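Local coordinates for secreted in xylem 3 (Fusarium oxysporum, PDB 5OD4), which is an effector, also called Avr2, secreted by the fungal plant pathogen Fusarium oxysporum, and probably suppresses plant immunity, though its biochemical function is unknown, at residues 17-22 / 48-53; 94-99 / 119-124. One frame throughout, in Å; residues are numbered along the deposited sequence.

Contact 1 of 2, residues 17-22 / 48-53; sequences FTTSFS and HRIYER. With EDO (1,2-ethanediol), chain C; EDO (1,2-ethanediol), chain E.
Ile50 sets its CG2 methyl over the middle of the Phe21 ring, a CH-pi contact in which CG2 lies 3.8 Å from the ring centroid and only 14° off the ring normal. The contact spans the two layers of a beta-sandwich: strand 17-21 edges one sheet, strand 47-53 belongs to the other, and the two short segments run nearly parallel, with axes 10.4 Å apart. Side chains alone bridge the gap, without a hydrogen bond, and bulky apolar groups such as Phe and Ile suit this spacing. Phe21 CB already points toward 48-53, and with CG between the backbone N and the carbonyl carbon (chi1 64°) the ring presents a face to Ile50. The other branch of Ile50 points back toward the start of the strands, where CD1 comes 4.1 Å from Thr19 CG2, tip to tip, and also lies at the edge of the His48 ring, in its plane. Thr19 can thus give a methyl to the interface. Nearby, Phe17 brings CE2 over one face of the His48 ring, off toward the rim of the imidazole, 3.5 Å from His48 NE2; the ring planes are inclined at 55°. Imidazole suits this place because it offers a flat face to Phe17 while its ND1 donates to the carbonyl of Glu39, which would hold the ring's rotation. An ethanediol, probably from the crystallisation liquor, puts C1 over the opposite face of His48, and its O1 accepts a nearly straight 2.9 Å hydrogen bond from Ile50 N.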
ATOM      1  N   PHE A  17       5.244   7.878   4.095  1.00  8.39           N
ATOM      2  CA  PHE A  17       3.939   7.580   4.680  1.00  8.34           C
ATOM      3  C   PHE A  17       3.908   6.114   5.053  1.00  7.70           C
ATOM      4  O   PHE A  17       4.257   5.261   4.246  1.00  9.00           O
ATOM      5  CB  PHE A  17       2.837   7.851   3.672  1.00  9.97           C
ATOM      6  CG  PHE A  17       1.454   7.478   4.139  1.00 10.30           C
ATOM      7  CD1 PHE A  17       0.814   8.201   5.118  1.00 11.95           C
ATOM      8  CD2 PHE A  17       0.787   6.417   3.574  1.00 11.26           C
ATOM      9  CE1 PHE A  17      -0.459   7.846   5.551  1.00 13.14           C
ATOM     10  CE2 PHE A  17      -0.489   6.071   3.968  1.00 12.95           C
ATOM     11  CZ  PHE A  17      -1.117   6.790   4.952  1.00 13.21           C
ATOM     12  N   THR A  18       3.451   5.819   6.270  1.00  8.69           N
ATOM     13  CA  THR A  18       3.236   4.454   6.710  1.00  9.77           C
ATOM     14  C   THR A  18       1.857   4.328   7.295  1.00 10.01           C
ATOM     15  O   THR A  18       1.361   5.225   7.982  1.00 12.48           O
ATOM     16  CB  THR A  18       4.277   4.053   7.741  1.00 12.38           C
ATOM     17  OG1 THR A  18       4.234   4.952   8.858  1.00 17.72           O
ATOM     18  CG2 THR A  18       5.661   4.050   7.155  1.00 13.98           C
ATOM     19  N   THR A  19       1.243   3.180   7.053  1.00  9.56           N
ATOM     20  CA  THR A  19      -0.017   2.842   7.697  1.00 10.17           C
ATOM     21  C   THR A  19      -0.139   1.326   7.774  1.00  9.51           C
ATOM     22  O   THR A  19       0.534   0.619   7.069  1.00 12.81           O
ATOM     23  CB  THR A  19      -1.214   3.491   6.971  1.00 11.78           C
ATOM     24  OG1 THR A  19      -2.363   3.380   7.806  1.00 14.84           O
ATOM     25  CG2 THR A  19      -1.490   2.906   5.593  1.00 12.67           C
ATOM     26  N   SER A  20      -1.006   0.867   8.647  1.00 10.53           N
ATOM     27  CA  SER A  20      -1.330  -0.543   8.692  1.00 10.51           C
ATOM     28  C   SER A  20      -2.821  -0.724   8.658  1.00  9.53           C
ATOM     29  O   SER A  20      -3.570   0.159   9.040  1.00 12.64           O
ATOM     30  CB  SER A  20      -0.752  -1.196   9.906  1.00 13.07           C
ATOM     31  OG  SER A  20      -1.289  -0.634  11.073  1.00 16.02           O
ATOM     32  N   PHE A  21      -3.247  -1.899   8.221  1.00  8.34           N
ATOM     33  CA  PHE A  21      -4.671  -2.192   8.164  1.00  8.64           C
ATOM     34  C   PHE A  21      -4.911  -3.672   8.263  1.00  8.42           C
ATOM     35  O   PHE A  21      -4.057  -4.490   7.954  1.00  8.52           O
ATOM     36  CB  PHE A  21      -5.346  -1.612   6.919  1.00 10.17           C
ATOM     37  CG  PHE A  21      -4.851  -2.186   5.609  1.00  9.74           C
ATOM     38  CD1 PHE A  21      -3.734  -1.661   4.988  1.00  9.93           C
ATOM     39  CD2 PHE A  21      -5.479  -3.276   5.013  1.00 10.87           C
ATOM     40  CE1 PHE A  21      -3.301  -2.172   3.768  1.00 10.63           C
ATOM     41  CE2 PHE A  21      -5.048  -3.771   3.814  1.00 10.77           C
ATOM     42  CZ  PHE A  21      -3.957  -3.229   3.198  1.00 10.81           C
ATOM     43  N   SER A  22      -6.130  -3.982   8.690  1.00 10.72           N
ATOM     44  CA  SER A  22      -6.671  -5.330   8.735  1.00 10.45           C
ATOM     45  C   SER A  22      -7.663  -5.530   7.564  1.00 10.10           C
ATOM     46  O   SER A  22      -8.185  -4.595   6.986  1.00 13.26           O
ATOM     47  CB  SER A  22      -7.379  -5.570  10.093  1.00 11.96           C
ATOM     48  OG  SER A  22      -6.515  -5.443  11.199  1.00 16.60           O
ATOM     49  N   HIS A  48      -3.417   8.137  -1.831  1.00  6.62           N
ATOM     50  CA  HIS A  48      -3.527   6.693  -1.836  1.00  6.80           C
ATOM     51  C   HIS A  48      -4.947   6.272  -1.560  1.00  6.67           C
ATOM     52  O   HIS A  48      -5.747   7.020  -0.986  1.00  7.41           O
ATOM     53  CB  HIS A  48      -2.577   6.043  -0.810  1.00  7.72           C
ATOM     54  CG  HIS A  48      -3.046   6.146   0.612  1.00  8.30           C
ATOM     55  ND1 HIS A  48      -3.320   7.328   1.259  1.00  9.49           N
ATOM     56  CD2 HIS A  48      -3.325   5.162   1.496  1.00  9.68           C
ATOM     57  CE1 HIS A  48      -3.739   7.051   2.486  1.00 10.62           C
ATOM     58  NE2 HIS A  48      -3.740   5.749   2.665  1.00 10.74           N
ATOM     59  N   ARG A  49      -5.272   5.030  -1.927  1.00  6.54           N
ATOM     60  CA  ARG A  49      -6.506   4.415  -1.476  1.00  6.84           C
ATOM     61  C   ARG A  49      -6.279   2.935  -1.292  1.00  6.56           C
ATOM     62  O   ARG A  49      -5.525   2.316  -2.034  1.00  7.29           O
ATOM     63  CB  ARG A  49      -7.681   4.698  -2.416  1.00  7.42           C
ATOM     64  CG  ARG A  49      -7.429   4.343  -3.862  1.00  7.48           C
ATOM     65  CD  ARG A  49      -8.644   4.668  -4.706  1.00  9.00           C
ATOM     66  NE  ARG A  49      -8.440   4.223  -6.070  1.00  9.17           N
ATOM     67  CZ  ARG A  49      -9.260   4.487  -7.058  1.00 10.78           C
ATOM     68  NH1 ARG A  49     -10.350   5.221  -6.874  1.00 12.98           N
ATOM     69  NH2 ARG A  49      -8.970   4.035  -8.258  1.00 11.93           N
ATOM     70  N   ILE A  50      -6.962   2.378  -0.295  1.00  7.04           N
ATOM     71  CA  ILE A  50      -6.890   0.974   0.088  1.00  7.13           C
ATOM     72  C   ILE A  50      -8.319   0.480   0.105  1.00  7.40           C
ATOM     73  O   ILE A  50      -9.152   1.039   0.822  1.00  8.71           O
ATOM     74  CB  ILE A  50      -6.230   0.805   1.469  1.00  7.73           C
ATOM     75  CG1 ILE A  50      -4.825   1.430   1.519  1.00  8.55           C
ATOM     76  CG2 ILE A  50      -6.199  -0.661   1.837  1.00  9.17           C
ATOM     77  CD1 ILE A  50      -4.258   1.583   2.907  1.00 10.20           C
ATOM     78  N   TYR A  51      -8.629  -0.514  -0.713  1.00  7.30           N
ATOM     79  CA  TYR A  51     -10.014  -0.907  -0.920  1.00  7.99           C
ATOM     80  C   TYR A  51     -10.096  -2.328  -1.372  1.00  7.95           C
ATOM     81  O   TYR A  51      -9.091  -2.996  -1.507  1.00  9.33           O
ATOM     82  CB  TYR A  51     -10.705   0.056  -1.891  1.00  8.60           C
ATOM     83  CG  TYR A  51     -10.126   0.091  -3.276  1.00  8.62           C
ATOM     84  CD1 TYR A  51      -8.967   0.814  -3.561  1.00  8.64           C
ATOM     85  CD2 TYR A  51     -10.739  -0.558  -4.319  1.00  9.36           C
ATOM     86  CE1 TYR A  51      -8.449   0.882  -4.842  1.00  8.82           C
ATOM     87  CE2 TYR A  51     -10.249  -0.464  -5.612  1.00  9.68           C
ATOM     88  CZ  TYR A  51      -9.115   0.258  -5.876  1.00  9.24           C
ATOM     89  OH  TYR A  51      -8.652   0.364  -7.173  1.00 10.06           O
ATOM     90  N   GLU A  52     -11.319  -2.805  -1.589  1.00  9.10           N
ATOM     91  CA  GLU A  52     -11.548  -4.149  -2.110  1.00  8.96           C
ATOM     92  C   GLU A  52     -12.355  -4.091  -3.390  1.00  8.86           C
ATOM     93  O   GLU A  52     -13.146  -3.168  -3.610  1.00 10.49           O
ATOM     94  CB  GLU A  52     -12.245  -5.031  -1.070  1.00 10.66           C
ATOM     95  CG  GLU A  52     -11.298  -5.266   0.132  1.00 11.37           C
ATOM     96  CD  GLU A  52     -12.001  -5.645   1.429  1.00 12.97           C
ATOM     97  OE1 GLU A  52     -13.177  -5.265   1.608  1.00 15.11           O
ATOM     98  OE2 GLU A  52     -11.396  -6.406   2.223  1.00 13.58           O
ATOM     99  N   ARG A  53     -12.143  -5.091  -4.248  1.00  9.78           N
ATOM    100  CA  ARG A  53     -12.899  -5.267  -5.462  1.00 12.38           C
ATOM    101  C   ARG A  53     -13.247  -6.713  -5.641  1.00 12.66           C
ATOM    102  O   ARG A  53     -12.565  -7.610  -5.185  1.00 14.75           O
ATOM    103  CB  ARG A  53     -12.152  -4.726  -6.672  1.00 18.45           C
ATOM    104  CG  ARG A  53     -10.902  -5.428  -7.115  1.00 24.30           C
ATOM    105  CD  ARG A  53     -10.538  -5.092  -8.568  1.00 27.06           C
ATOM    106  NE  ARG A  53     -10.072  -3.715  -8.720  1.00 27.18           N
ATOM    107  CZ  ARG A  53      -8.825  -3.318  -9.051  1.00 26.00           C
ATOM    108  NH1 ARG A  53      -8.555  -2.020  -9.149  1.00 23.04           N
ATOM    109  NH2 ARG A  53      -7.832  -4.181  -9.276  1.00 25.43           N
TER
HETATM  110  C1  EDO C 202      -7.551   5.397   2.020  1.00 18.67           C
HETATM  111  O1  EDO C 202      -8.303   4.291   1.408  1.00 13.54           O
HETATM  112  C2  EDO C 202      -7.814   5.687   3.494  1.00 21.61           C
HETATM  113  O2  EDO C 202      -7.599   4.481   4.207  1.00 22.34           O
HETATM  114  C1  EDO E 204     -14.765   0.000  -2.112  1.00 20.77           C
HETATM  115  O1  EDO E 204     -14.799  -1.031  -3.131  1.00 18.07           O
HETATM  116  C2  EDO E 204     -14.749  -0.577  -0.685  1.00 20.78           C
HETATM  117  O2  EDO E 204     -13.511  -1.259  -0.422  1.00 17.32           O

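Contact 2 of 2, residues 94-99 / 119-124; sequences DCFHTA and YTYYLT
Segments 94-99 and 119-124 run in roughly the same direction without exchanging a backbone hydrogen bond, because strand 77-85 lies between them and is antiparallel to both. Their closest CA atoms, those of Phe96 and Tyr121, are 8.9 Å apart, and the contact is therefore made by long aromatic side chains reaching over the middle strand. Phe96 CE2 meets Tyr121 CE1 at 3.8 Å, the two side chains crossing obliquely. Phe96 gets there with CG anti to the backbone N (chi1 -171°), while Tyr121 leans in from its own strand. A tyrosine fits here since its ring packs as a hydrocarbon and its hydroxyl goes on to the carbonyl of Asp116. Within this sheet of the beta-sandwich, Phe96 and His97 together face Val81, forming a classic beta bulge, and the psi of -54° at Phe96 is the helix-like value expected at the first position of such a bulge. As a result the two neighbouring side chains come together, and His97 CD2 sits 3.5 Å above the centre of the Phe96 ring. Trp113, from the other sheet, meets both Phe96, edge-to-face, and Tyr121. Farther toward the start of the strands the link turns polar: one water donates to Asp94 OD2 at 2.7 Å and hydrogen-bonds Tyr119 OH at 2.8 Å. Arg83 of the middle strand joins the same pair, with a salt bridge to Asp94 OD2 and a cation-pi contact on the Tyr119 ring.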
ATOM      1  N   ASP A  94       6.501 -10.882   6.254  1.00  9.21           N
ATOM      2  CA  ASP A  94       6.973 -11.107   4.919  1.00  8.80           C
ATOM      3  C   ASP A  94       6.902  -9.837   4.096  1.00  7.75           C
ATOM      4  O   ASP A  94       5.906  -9.112   4.192  1.00  9.04           O
ATOM      5  CB  ASP A  94       6.046 -12.092   4.130  1.00 12.27           C
ATOM      6  CG  ASP A  94       5.765 -13.358   4.757  1.00 14.65           C
ATOM      7  OD1 ASP A  94       6.710 -13.967   5.297  1.00 17.54           O
ATOM      8  OD2 ASP A  94       4.543 -13.794   4.672  1.00 17.54           O
ATOM      9  N   CYS A  95       7.891  -9.614   3.232  1.00  7.47           N
ATOM     10  CA  CYS A  95       7.732  -8.645   2.157  1.00  7.34           C
ATOM     11  C   CYS A  95       6.786  -9.265   1.139  1.00  7.48           C
ATOM     12  O   CYS A  95       7.088 -10.302   0.580  1.00 10.35           O
ATOM     13  CB  CYS A  95       9.072  -8.323   1.506  1.00  8.82           C
ATOM     14  SG  CYS A  95       8.949  -7.060   0.217  1.00 10.14           S
ATOM     15  N   PHE A  96       5.646  -8.642   0.934  1.00  7.11           N
ATOM     16  CA  PHE A  96       4.541  -9.244   0.219  1.00  7.09           C
ATOM     17  C   PHE A  96       4.432  -8.751  -1.208  1.00  7.17           C
ATOM     18  O   PHE A  96       4.399  -9.553  -2.156  1.00  8.24           O
ATOM     19  CB  PHE A  96       3.263  -8.995   1.036  1.00  7.37           C
ATOM     20  CG  PHE A  96       2.037  -9.719   0.560  1.00  7.75           C
ATOM     21  CD1 PHE A  96       2.067 -10.980   0.012  1.00  8.72           C
ATOM     22  CD2 PHE A  96       0.782  -9.106   0.760  1.00  8.50           C
ATOM     23  CE1 PHE A  96       0.884 -11.609  -0.393  1.00 10.01           C
ATOM     24  CE2 PHE A  96      -0.398  -9.735   0.399  1.00  9.24           C
ATOM     25  CZ  PHE A  96      -0.345 -10.993  -0.175  1.00  9.91           C
ATOM     26  N   HIS A  97       4.375  -7.439  -1.400  1.00  7.86           N
ATOM     27  CA  HIS A  97       4.301  -6.855  -2.739  1.00  8.50           C
ATOM     28  C   HIS A  97       4.959  -5.494  -2.720  1.00  8.31           C
ATOM     29  O   HIS A  97       4.923  -4.810  -1.709  1.00  9.48           O
ATOM     30  CB  HIS A  97       2.849  -6.686  -3.210  1.00 10.22           C
ATOM     31  CG  HIS A  97       2.156  -7.952  -3.544  1.00 11.18           C
ATOM     32  ND1 HIS A  97       2.502  -8.715  -4.626  1.00 15.79           N
ATOM     33  CD2 HIS A  97       1.195  -8.653  -2.887  1.00 11.32           C
ATOM     34  CE1 HIS A  97       1.742  -9.806  -4.651  1.00 16.59           C
ATOM     35  NE2 HIS A  97       0.935  -9.786  -3.604  1.00 13.94           N
ATOM     36  N   THR A  98       5.494  -5.098  -3.869  1.00  8.57           N
ATOM     37  CA  THR A  98       6.044  -3.758  -4.023  1.00  8.22           C
ATOM     38  C   THR A  98       5.640  -3.170  -5.359  1.00  7.73           C
ATOM     39  O   THR A  98       5.257  -3.888  -6.287  1.00 10.18           O
ATOM     40  CB  THR A  98       7.581  -3.757  -3.909  1.00 10.32           C
ATOM     41  OG1 THR A  98       8.110  -4.430  -5.042  1.00 13.47           O
ATOM     42  CG2 THR A  98       8.094  -4.429  -2.625  1.00 11.18           C
ATOM     43  N   ALA A  99       5.744  -1.844  -5.451  1.00  7.55           N
ATOM     44  CA  ALA A  99       5.480  -1.133  -6.689  1.00  7.56           C
ATOM     45  C   ALA A  99       6.295   0.140  -6.706  1.00  6.80           C
ATOM     46  O   ALA A  99       6.876   0.544  -5.734  1.00  8.02           O
ATOM     47  CB  ALA A  99       4.001  -0.832  -6.847  1.00  8.85           C
ATOM     48  N   TYR A 119      -3.774 -11.919   8.024  1.00  7.86           N
ATOM     49  CA  TYR A 119      -2.579 -11.106   8.155  1.00  7.49           C
ATOM     50  C   TYR A 119      -2.986  -9.668   8.430  1.00  7.29           C
ATOM     51  O   TYR A 119      -4.050  -9.228   8.004  1.00  9.01           O
ATOM     52  CB  TYR A 119      -1.760 -11.101   6.854  1.00  8.09           C
ATOM     53  CG  TYR A 119      -1.239 -12.417   6.442  1.00  9.05           C
ATOM     54  CD1 TYR A 119      -2.010 -13.279   5.677  1.00 11.57           C
ATOM     55  CD2 TYR A 119       0.051 -12.807   6.769  1.00  9.64           C
ATOM     56  CE1 TYR A 119      -1.515 -14.505   5.263  1.00 14.91           C
ATOM     57  CE2 TYR A 119       0.568 -14.033   6.325  1.00 13.01           C
ATOM     58  CZ  TYR A 119      -0.229 -14.862   5.571  1.00 14.91           C
ATOM     59  OH  TYR A 119       0.282 -16.071   5.161  1.00 23.41           O
ATOM     60  N   THR A 120      -2.102  -8.939   9.092  1.00  7.08           N
ATOM     61  CA  THR A 120      -2.150  -7.484   9.131  1.00  7.85           C
ATOM     62  C   THR A 120      -1.170  -6.970   8.082  1.00  6.96           C
ATOM     63  O   THR A 120      -0.080  -7.537   7.918  1.00  8.29           O
ATOM     64  CB  THR A 120      -1.737  -6.948  10.533  1.00  9.10           C
ATOM     65  OG1 THR A 120      -2.551  -7.590  11.545  1.00 10.13           O
ATOM     66  CG2 THR A 120      -1.899  -5.451  10.659  1.00 10.29           C
ATOM     67  N   TYR A 121      -1.545  -5.898   7.395  1.00  6.51           N
ATOM     68  CA  TYR A 121      -0.775  -5.378   6.283  1.00  6.71           C
ATOM     69  C   TYR A 121      -0.177  -4.029   6.636  1.00  6.94           C
ATOM     70  O   TYR A 121      -0.831  -3.197   7.265  1.00  8.71           O
ATOM     71  CB  TYR A 121      -1.691  -5.252   5.028  1.00  7.19           C
ATOM     72  CG  TYR A 121      -2.289  -6.573   4.674  1.00  6.81           C
ATOM     73  CD1 TYR A 121      -1.553  -7.513   3.986  1.00  6.93           C
ATOM     74  CD2 TYR A 121      -3.553  -6.926   5.081  1.00  6.99           C
ATOM     75  CE1 TYR A 121      -2.081  -8.766   3.693  1.00  7.38           C
ATOM     76  CE2 TYR A 121      -4.098  -8.174   4.817  1.00  7.59           C
ATOM     77  CZ  TYR A 121      -3.346  -9.087   4.132  1.00  7.44           C
ATOM     78  OH  TYR A 121      -3.820 -10.357   3.847  1.00  8.69           O
ATOM     79  N   TYR A 122       1.068  -3.819   6.206  1.00  6.94           N
ATOM     80  CA  TYR A 122       1.833  -2.605   6.531  1.00  7.50           C
ATOM     81  C   TYR A 122       2.306  -1.985   5.239  1.00  7.28           C
ATOM     82  O   TYR A 122       3.124  -2.584   4.530  1.00  8.66           O
ATOM     83  CB  TYR A 122       3.031  -2.951   7.441  1.00  9.23           C
ATOM     84  CG  TYR A 122       2.590  -3.490   8.781  1.00 10.01           C
ATOM     85  CD1 TYR A 122       2.178  -4.828   8.943  1.00 10.38           C
ATOM     86  CD2 TYR A 122       2.547  -2.658   9.873  1.00 12.46           C
ATOM     87  CE1 TYR A 122       1.768  -5.314  10.168  1.00 12.01           C
ATOM     88  CE2 TYR A 122       2.099  -3.127  11.131  1.00 13.84           C
ATOM     89  CZ  TYR A 122       1.703  -4.446  11.235  1.00 13.89           C
ATOM     90  OH  TYR A 122       1.286  -4.936  12.456  1.00 17.09           O
ATOM     91  N   LEU A 123       1.810  -0.793   4.932  1.00  7.42           N
ATOM     92  CA  LEU A 123       2.138  -0.070   3.720  1.00  7.32           C
ATOM     93  C   LEU A 123       3.148   1.031   4.043  1.00  7.40           C
ATOM     94  O   LEU A 123       2.956   1.792   4.993  1.00  9.16           O
ATOM     95  CB  LEU A 123       0.861   0.585   3.167  1.00  8.27           C
ATOM     96  CG  LEU A 123       0.995   1.567   2.020  1.00  8.52           C
ATOM     97  CD1 LEU A 123       1.530   0.880   0.774  1.00  8.38           C
ATOM     98  CD2 LEU A 123      -0.335   2.252   1.746  1.00 10.74           C
ATOM     99  N   THR A 124       4.175   1.131   3.202  1.00  7.00           N
ATOM    100  CA  THR A 124       5.134   2.251   3.268  1.00  7.29           C
ATOM    101  C   THR A 124       5.245   2.839   1.883  1.00  6.95           C
ATOM    102  O   THR A 124       5.405   2.106   0.899  1.00  8.14           O
ATOM    103  CB  THR A 124       6.504   1.800   3.758  1.00  8.85           C
ATOM    104  OG1 THR A 124       6.405   1.163   5.028  1.00 10.90           O
ATOM    105  CG2 THR A 124       7.466   2.974   3.888  1.00 10.06           C
TER
HETATM  106  O   HOH W   1       3.035 -16.047   4.858  1.00 26.18           O

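Contacts 1 and 2 share the sheet ordered 17-21, 119-127, 77-85, 94-101, and their centres are 10 Å apart. Contact 1 ties the first of these strands to the opposite sheet, whereas contact 2 reaches across the third. Strands 17-21 and 119-127 are direct neighbours, joined by probable hydrogen bonds from Leu123 N to Thr19 O and from Phe21 N to Tyr121 O, each 2.9 Å. The rings of Phe21 and Tyr121 also meet, with planes at about 30°, so a line of aromatic rings runs from Phe21 in contact 1 through Tyr121 to Phe96 in contact 2, with Ile50 packed against its first ring. The ethanediols bound at contact 1 are not evidence of a functional site.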